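Prophenoloxidase b (Marsupenaeus japonicus, PDB 3WKY) is a copper-containing proenzyme of the type 3 copper family that, once activated, probably hydroxylates monophenols and oxidises o-diphenols. Local coordinates at residues Lys476-Thr488 and Ser573-Gln585. Sequence-based numbering, arbitrary orientation. Where two conformers were deposited one is given.
Sequences KSNFLEHPDFSYT and SWPRNLQVPRGTQ. Unlike the reference sequence in segment 573-585: Arg576 (reference Gln). With NAG (2-acetamido-2-deoxy-beta-D-glucopyranose), chain F.
Arg576 lays its guanidinium flat on the imidazole of His482, planes 6° and centres 4.0 Å apart. Arg576 NH1 forms a salt bridge to the syn lone pair of Glu481 OE1 at 2.8 Å; Arg576 NH2 divides its hydrogens between a salt bridge to Asp484 OD1 (2.7 Å, on the anti side but tilted out of the carboxylate plane) and His482 O (3.0 Å). Two carboxylates probably offset the charge of this buried arginine, a planar donor suited to stacking and bridging. Glu481 OE1 also accepts the His482 N-H, and OE2 pairs with Lys453 and a water shared with Arg576 NH1. With chi1 at 68° the His482 ring sits between its own backbone N and carbonyl carbon; ND1 donates to Pro483 O (2.7 Å) and NE2 weakly to Arg576 O (2.8 Å). Both at once would need a cationic ring, probably favoured by the carboxylates but opposed by the guanidinium. Val580 CG2 makes a CH-pi contact with the ring's other face and touches Phe485 CE1. All this lies in the hemocyanin-family Ig-like domain, where the link between strands 472-481 and 485-493, of different sheets, meets the loop before strand 588-598. Asn577, whose amide can serve two acceptors, gives ND2 to Leu480 O (2.8 Å, 161°) and Asp192. Beside this bond, Leu480 CB packs on Leu578 CD2. Asp484 OD2 accepts N2 of the N-acetylglucosamine on Asn550.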
loop_
_atom_site.group_PDB
_atom_site.type_symbol
_atom_site.label_atom_id
_atom_site.label_comp_id
_atom_site.label_asym_id
_atom_site.label_seq_id
_atom_site.Cartn_x
_atom_site.Cartn_y
_atom_site.Cartn_z
ATOM N N LYS A 476 -45.122 18.262 -6.624
ATOM C CA LYS A 476 -44.619 19.129 -7.676
ATOM C C LYS A 476 -43.098 19.166 -7.639
ATOM O O LYS A 476 -42.498 19.201 -6.567
ATOM C CB LYS A 476 -45.189 20.534 -7.491
ATOM C CG LYS A 476 -44.569 21.599 -8.385
ATOM C CD LYS A 476 -45.255 22.944 -8.176
ATOM C CE LYS A 476 -44.376 24.079 -8.662
ATOM N NZ LYS A 476 -45.129 25.359 -8.740
ATOM N N SER A 477 -42.472 19.137 -8.808
ATOM C CA SER A 477 -41.019 19.208 -8.877
ATOM C C SER A 477 -40.593 19.680 -10.256
ATOM O O SER A 477 -41.412 19.763 -11.176
ATOM C CB SER A 477 -40.387 17.852 -8.555
ATOM O OG SER A 477 -40.848 16.850 -9.448
ATOM N N ASN A 478 -39.310 19.990 -10.392
ATOM C CA ASN A 478 -38.786 20.542 -11.637
ATOM C C ASN A 478 -38.180 19.474 -12.535
ATOM O O ASN A 478 -37.579 18.515 -12.051
ATOM C CB ASN A 478 -37.747 21.619 -11.329
ATOM C CG ASN A 478 -38.359 22.829 -10.657
ATOM O OD1 ASN A 478 -39.336 23.393 -11.149
ATOM N ND2 ASN A 478 -37.799 23.223 -9.518
ATOM N N PHE A 479 -38.340 19.652 -13.841
ATOM C CA PHE A 479 -37.845 18.698 -14.826
ATOM C C PHE A 479 -37.158 19.464 -15.940
ATOM O O PHE A 479 -37.592 20.566 -16.298
ATOM C CB PHE A 479 -39.013 17.942 -15.464
ATOM C CG PHE A 479 -39.731 17.028 -14.531
ATOM C CD1 PHE A 479 -40.646 17.525 -13.613
ATOM C CD2 PHE A 479 -39.506 15.659 -14.579
ATOM C CE1 PHE A 479 -41.310 16.672 -12.735
ATOM C CE2 PHE A 479 -40.170 14.801 -13.714
ATOM C CZ PHE A 479 -41.078 15.309 -12.791
ATOM N N LEU A 480 -36.115 18.878 -16.519
ATOM C CA LEU A 480 -35.573 19.441 -17.751
ATOM C C LEU A 480 -36.664 19.291 -18.806
ATOM O O LEU A 480 -37.426 18.320 -18.774
ATOM C CB LEU A 480 -34.320 18.683 -18.193
ATOM C CG LEU A 480 -33.567 19.391 -19.311
ATOM C CD1 LEU A 480 -32.906 20.621 -18.722
ATOM C CD2 LEU A 480 -32.558 18.486 -20.014
ATOM N N GLU A 481 -36.740 20.246 -19.735
ATOM C CA GLU A 481 -37.749 20.212 -20.782
ATOM C C GLU A 481 -37.200 20.923 -22.007
ATOM O O GLU A 481 -36.146 21.555 -21.931
ATOM C CB GLU A 481 -39.040 20.899 -20.308
ATOM C CG GLU A 481 -40.153 19.943 -19.882
ATOM C CD GLU A 481 -40.768 19.190 -21.055
ATOM O OE1 GLU A 481 -40.312 19.372 -22.214
ATOM O OE2 GLU A 481 -41.721 18.412 -20.819
ATOM N N HIS A 482 -37.909 20.825 -23.130
ATOM C CA HIS A 482 -37.479 21.476 -24.361
ATOM C C HIS A 482 -38.721 21.798 -25.188
ATOM O O HIS A 482 -39.725 21.104 -25.073
ATOM C CB HIS A 482 -36.585 20.525 -25.164
ATOM C CG HIS A 482 -37.317 19.345 -25.720
ATOM N ND1 HIS A 482 -37.911 19.354 -26.969
ATOM C CD2 HIS A 482 -37.582 18.124 -25.193
ATOM C CE1 HIS A 482 -38.489 18.189 -27.190
ATOM N NE2 HIS A 482 -38.307 17.423 -26.125
ATOM N N PRO A 483 -38.658 22.853 -26.018
ATOM C CA PRO A 483 -39.733 23.140 -26.986
ATOM C C PRO A 483 -39.805 22.074 -28.072
ATOM O O PRO A 483 -38.767 21.475 -28.383
ATOM C CB PRO A 483 -39.287 24.464 -27.627
ATOM C CG PRO A 483 -38.350 25.081 -26.646
ATOM C CD PRO A 483 -37.648 23.926 -25.965
ATOM N N ASP A 484 -40.984 21.841 -28.653
ATOM C CA ASP A 484 -41.071 20.996 -29.845
ATOM C C ASP A 484 -40.163 21.539 -30.944
ATOM O O ASP A 484 -39.908 22.743 -31.014
ATOM C CB ASP A 484 -42.502 20.941 -30.403
ATOM C CG ASP A 484 -43.476 20.215 -29.491
ATOM O OD1 ASP A 484 -43.036 19.432 -28.623
ATOM O OD2 ASP A 484 -44.698 20.424 -29.664
ATOM N N PHE A 485 -39.675 20.649 -31.802
ATOM C CA PHE A 485 -38.961 21.069 -32.994
ATOM C C PHE A 485 -39.300 20.147 -34.150
ATOM O O PHE A 485 -39.823 19.047 -33.952
ATOM C CB PHE A 485 -37.437 21.108 -32.771
ATOM C CG PHE A 485 -36.827 19.771 -32.433
ATOM C CD1 PHE A 485 -36.785 19.327 -31.118
ATOM C CD2 PHE A 485 -36.255 18.979 -33.424
ATOM C CE1 PHE A 485 -36.220 18.101 -30.798
ATOM C CE2 PHE A 485 -35.684 17.752 -33.114
ATOM C CZ PHE A 485 -35.665 17.313 -31.793
ATOM N N SER A 486 -39.031 20.610 -35.368
ATOM C CA SER A 486 -39.153 19.742 -36.525
ATOM C C SER A 486 -37.872 19.810 -37.344
ATOM O O SER A 486 -37.020 20.670 -37.117
ATOM C CB SER A 486 -40.336 20.154 -37.394
ATOM O OG SER A 486 -40.014 21.318 -38.126
ATOM N N TYR A 487 -37.723 18.878 -38.276
ATOM C CA TYR A 487 -36.597 18.920 -39.199
ATOM C C TYR A 487 -37.089 18.537 -40.591
ATOM O O TYR A 487 -38.077 17.814 -40.725
ATOM C CB TYR A 487 -35.434 18.016 -38.750
ATOM C CG TYR A 487 -35.744 16.537 -38.732
ATOM C CD1 TYR A 487 -35.730 15.788 -39.900
ATOM C CD2 TYR A 487 -36.015 15.877 -37.536
ATOM C CE1 TYR A 487 -36.017 14.444 -39.888
ATOM C CE2 TYR A 487 -36.289 14.523 -37.516
ATOM C CZ TYR A 487 -36.287 13.813 -38.685
ATOM O OH TYR A 487 -36.566 12.466 -38.673
ATOM N N THR A 488 -36.396 19.014 -41.616
ATOM C CA THR A 488 -36.746 18.647 -42.984
ATOM C C THR A 488 -35.518 18.144 -43.725
ATOM O O THR A 488 -34.460 18.786 -43.711
ATOM C CB THR A 488 -37.382 19.826 -43.739
ATOM O OG1 THR A 488 -38.593 20.205 -43.074
ATOM C CG2 THR A 488 -37.710 19.427 -45.188
ATOM N N SER A 573 -41.152 4.372 -23.192
ATOM C CA SER A 573 -40.766 5.500 -24.040
ATOM C C SER A 573 -39.545 6.218 -23.484
ATOM O O SER A 573 -39.480 6.464 -22.272
ATOM C CB SER A 573 -41.925 6.504 -24.112
ATOM O OG SER A 573 -41.610 7.629 -24.929
ATOM N N TRP A 574 -38.595 6.595 -24.345
ATOM C CA TRP A 574 -37.580 7.547 -23.892
ATOM C C TRP A 574 -38.355 8.778 -23.424
ATOM O O TRP A 574 -39.330 9.148 -24.062
ATOM C CB TRP A 574 -36.606 7.926 -25.010
ATOM C CG TRP A 574 -35.525 8.824 -24.484
ATOM C CD1 TRP A 574 -35.451 10.183 -24.599
ATOM C CD2 TRP A 574 -34.396 8.426 -23.691
ATOM N NE1 TRP A 574 -34.330 10.653 -23.951
ATOM C CE2 TRP A 574 -33.668 9.596 -23.383
ATOM C CE3 TRP A 574 -33.922 7.197 -23.234
ATOM C CZ2 TRP A 574 -32.487 9.571 -22.626
ATOM C CZ3 TRP A 574 -32.750 7.170 -22.478
ATOM C CH2 TRP A 574 -32.049 8.346 -22.187
ATOM N N PRO A 575 -37.961 9.398 -22.297
ATOM C CA PRO A 575 -38.756 10.548 -21.832
ATOM C C PRO A 575 -38.738 11.714 -22.817
ATOM O O PRO A 575 -37.658 12.183 -23.192
ATOM C CB PRO A 575 -38.052 10.962 -20.536
ATOM C CG PRO A 575 -37.393 9.713 -20.059
ATOM C CD PRO A 575 -36.930 9.009 -21.314
ATOM N N ARG A 576 -39.915 12.186 -23.228
ATOM C CA ARG A 576 -39.962 13.291 -24.181
ATOM C C ARG A 576 -39.219 14.500 -23.628
ATOM O O ARG A 576 -38.541 15.213 -24.376
ATOM C CB ARG A 576 -41.408 13.673 -24.560
ATOM C CG ARG A 576 -41.460 14.767 -25.642
ATOM C CD ARG A 576 -42.695 15.684 -25.530
ATOM N NE ARG A 576 -42.472 16.972 -26.193
ATOM C CZ ARG A 576 -41.887 18.025 -25.615
ATOM N NH1 ARG A 576 -41.467 17.950 -24.354
ATOM N NH2 ARG A 576 -41.718 19.158 -26.294
ATOM N N ASN A 577 -39.317 14.713 -22.317
ATOM C CA ASN A 577 -38.683 15.881 -21.711
ATOM C C ASN A 577 -37.152 15.816 -21.719
ATOM O O ASN A 577 -36.481 16.849 -21.569
ATOM C CB ASN A 577 -39.220 16.146 -20.300
ATOM C CG ASN A 577 -38.735 15.121 -19.282
ATOM O OD1 ASN A 577 -39.167 13.974 -19.297
ATOM N ND2 ASN A 577 -37.840 15.540 -18.389
ATOM N N LEU A 578 -36.607 14.613 -21.916
ATOM C CA LEU A 578 -35.145 14.442 -22.030
ATOM C C LEU A 578 -34.721 14.115 -23.453
ATOM O O LEU A 578 -33.636 13.586 -23.692
ATOM C CB LEU A 578 -34.629 13.358 -21.062
ATOM C CG LEU A 578 -34.958 13.556 -19.582
ATOM C CD1 LEU A 578 -34.357 12.404 -18.750
ATOM C CD2 LEU A 578 -34.458 14.911 -19.055
ATOM N N GLN A 579 -35.576 14.442 -24.418
ATOM C CA GLN A 579 -35.285 14.131 -25.806
ATOM C C GLN A 579 -34.105 14.939 -26.354
ATOM O O GLN A 579 -33.409 14.496 -27.268
ATOM C CB GLN A 579 -36.536 14.397 -26.643
ATOM C CG GLN A 579 -36.413 14.106 -28.107
ATOM C CD GLN A 579 -37.772 14.225 -28.768
ATOM O OE1 GLN A 579 -38.673 14.867 -28.212
ATOM N NE2 GLN A 579 -37.941 13.593 -29.931
ATOM N N VAL A 580 -33.888 16.128 -25.797
ATOM C CA VAL A 580 -32.820 17.011 -26.249
ATOM C C VAL A 580 -31.792 17.108 -25.124
ATOM O O VAL A 580 -32.158 17.391 -23.983
ATOM C CB VAL A 580 -33.393 18.413 -26.583
ATOM C CG1 VAL A 580 -32.275 19.418 -26.938
ATOM C CG2 VAL A 580 -34.415 18.301 -27.741
ATOM N N PRO A 581 -30.507 16.861 -25.431
ATOM C CA PRO A 581 -29.472 17.074 -24.399
ATOM C C PRO A 581 -29.521 18.515 -23.878
ATOM O O PRO A 581 -29.912 19.413 -24.620
ATOM C CB PRO A 581 -28.164 16.826 -25.161
ATOM C CG PRO A 581 -28.548 15.846 -26.245
ATOM C CD PRO A 581 -29.949 16.290 -26.672
ATOM N N ARG A 582 -29.138 18.727 -22.622
ATOM C CA ARG A 582 -29.237 20.045 -21.982
ATOM C C ARG A 582 -28.603 21.168 -22.794
ATOM O O ARG A 582 -29.205 22.235 -22.976
ATOM C CB ARG A 582 -28.590 20.007 -20.591
ATOM C CG ARG A 582 -28.630 21.326 -19.811
ATOM C CD ARG A 582 -27.637 21.252 -18.641
ATOM N NE ARG A 582 -27.624 22.418 -17.754
ATOM C CZ ARG A 582 -26.873 23.508 -17.931
ATOM N NH1 ARG A 582 -26.081 23.625 -18.992
ATOM N NH2 ARG A 582 -26.924 24.499 -17.047
ATOM N N GLY A 583 -27.389 20.935 -23.287
ATOM C CA GLY A 583 -26.649 21.991 -23.956
ATOM C C GLY A 583 -26.143 23.006 -22.943
ATOM O O GLY A 583 -26.243 22.796 -21.723
ATOM N N THR A 584 -25.597 24.116 -23.434
ATOM C CA THR A 584 -24.930 25.086 -22.564
ATOM C C THR A 584 -25.512 26.479 -22.742
ATOM O O THR A 584 -26.208 26.757 -23.721
ATOM C CB THR A 584 -23.417 25.177 -22.867
ATOM O OG1 THR A 584 -23.224 25.647 -24.215
ATOM C CG2 THR A 584 -22.734 23.811 -22.720
ATOM N N GLN A 585 -25.202 27.364 -21.809
ATOM C CA GLN A 585 -25.669 28.743 -21.906
ATOM C C GLN A 585 -25.151 29.444 -23.171
ATOM O O GLN A 585 -25.867 30.246 -23.778
ATOM C CB GLN A 585 -25.267 29.510 -20.648
ATOM C CG GLN A 585 -25.586 30.993 -20.673
ATOM C CD GLN A 585 -25.439 31.622 -19.304
ATOM O OE1 GLN A 585 -24.372 32.127 -18.949
ATOM N NE2 GLN A 585 -26.513 31.586 -18.520
HETATM C C1 NAG F . -45.727 17.218 -28.191
HETATM C C2 NAG F . -46.955 18.065 -28.541
HETATM C C3 NAG F . -47.148 19.142 -27.481
HETATM C C4 NAG F . -47.291 18.488 -26.114
HETATM C C5 NAG F . -46.167 17.490 -25.847
HETATM C C6 NAG F . -46.496 16.656 -24.615
HETATM C C7 NAG F . -47.796 18.371 -30.800
HETATM C C8 NAG F . -47.957 19.373 -31.906
HETATM N N2 NAG F . -46.871 18.639 -29.876
HETATM O O3 NAG F . -48.301 19.901 -27.755
HETATM O O4 NAG F . -47.284 19.479 -25.109
HETATM O O5 NAG F . -45.973 16.605 -26.937
HETATM O O6 NAG F . -47.400 15.640 -24.990
HETATM O O7 NAG F . -48.499 17.360 -30.771
HETATM O O HOH W 1 -42.645 16.331 -22.103
#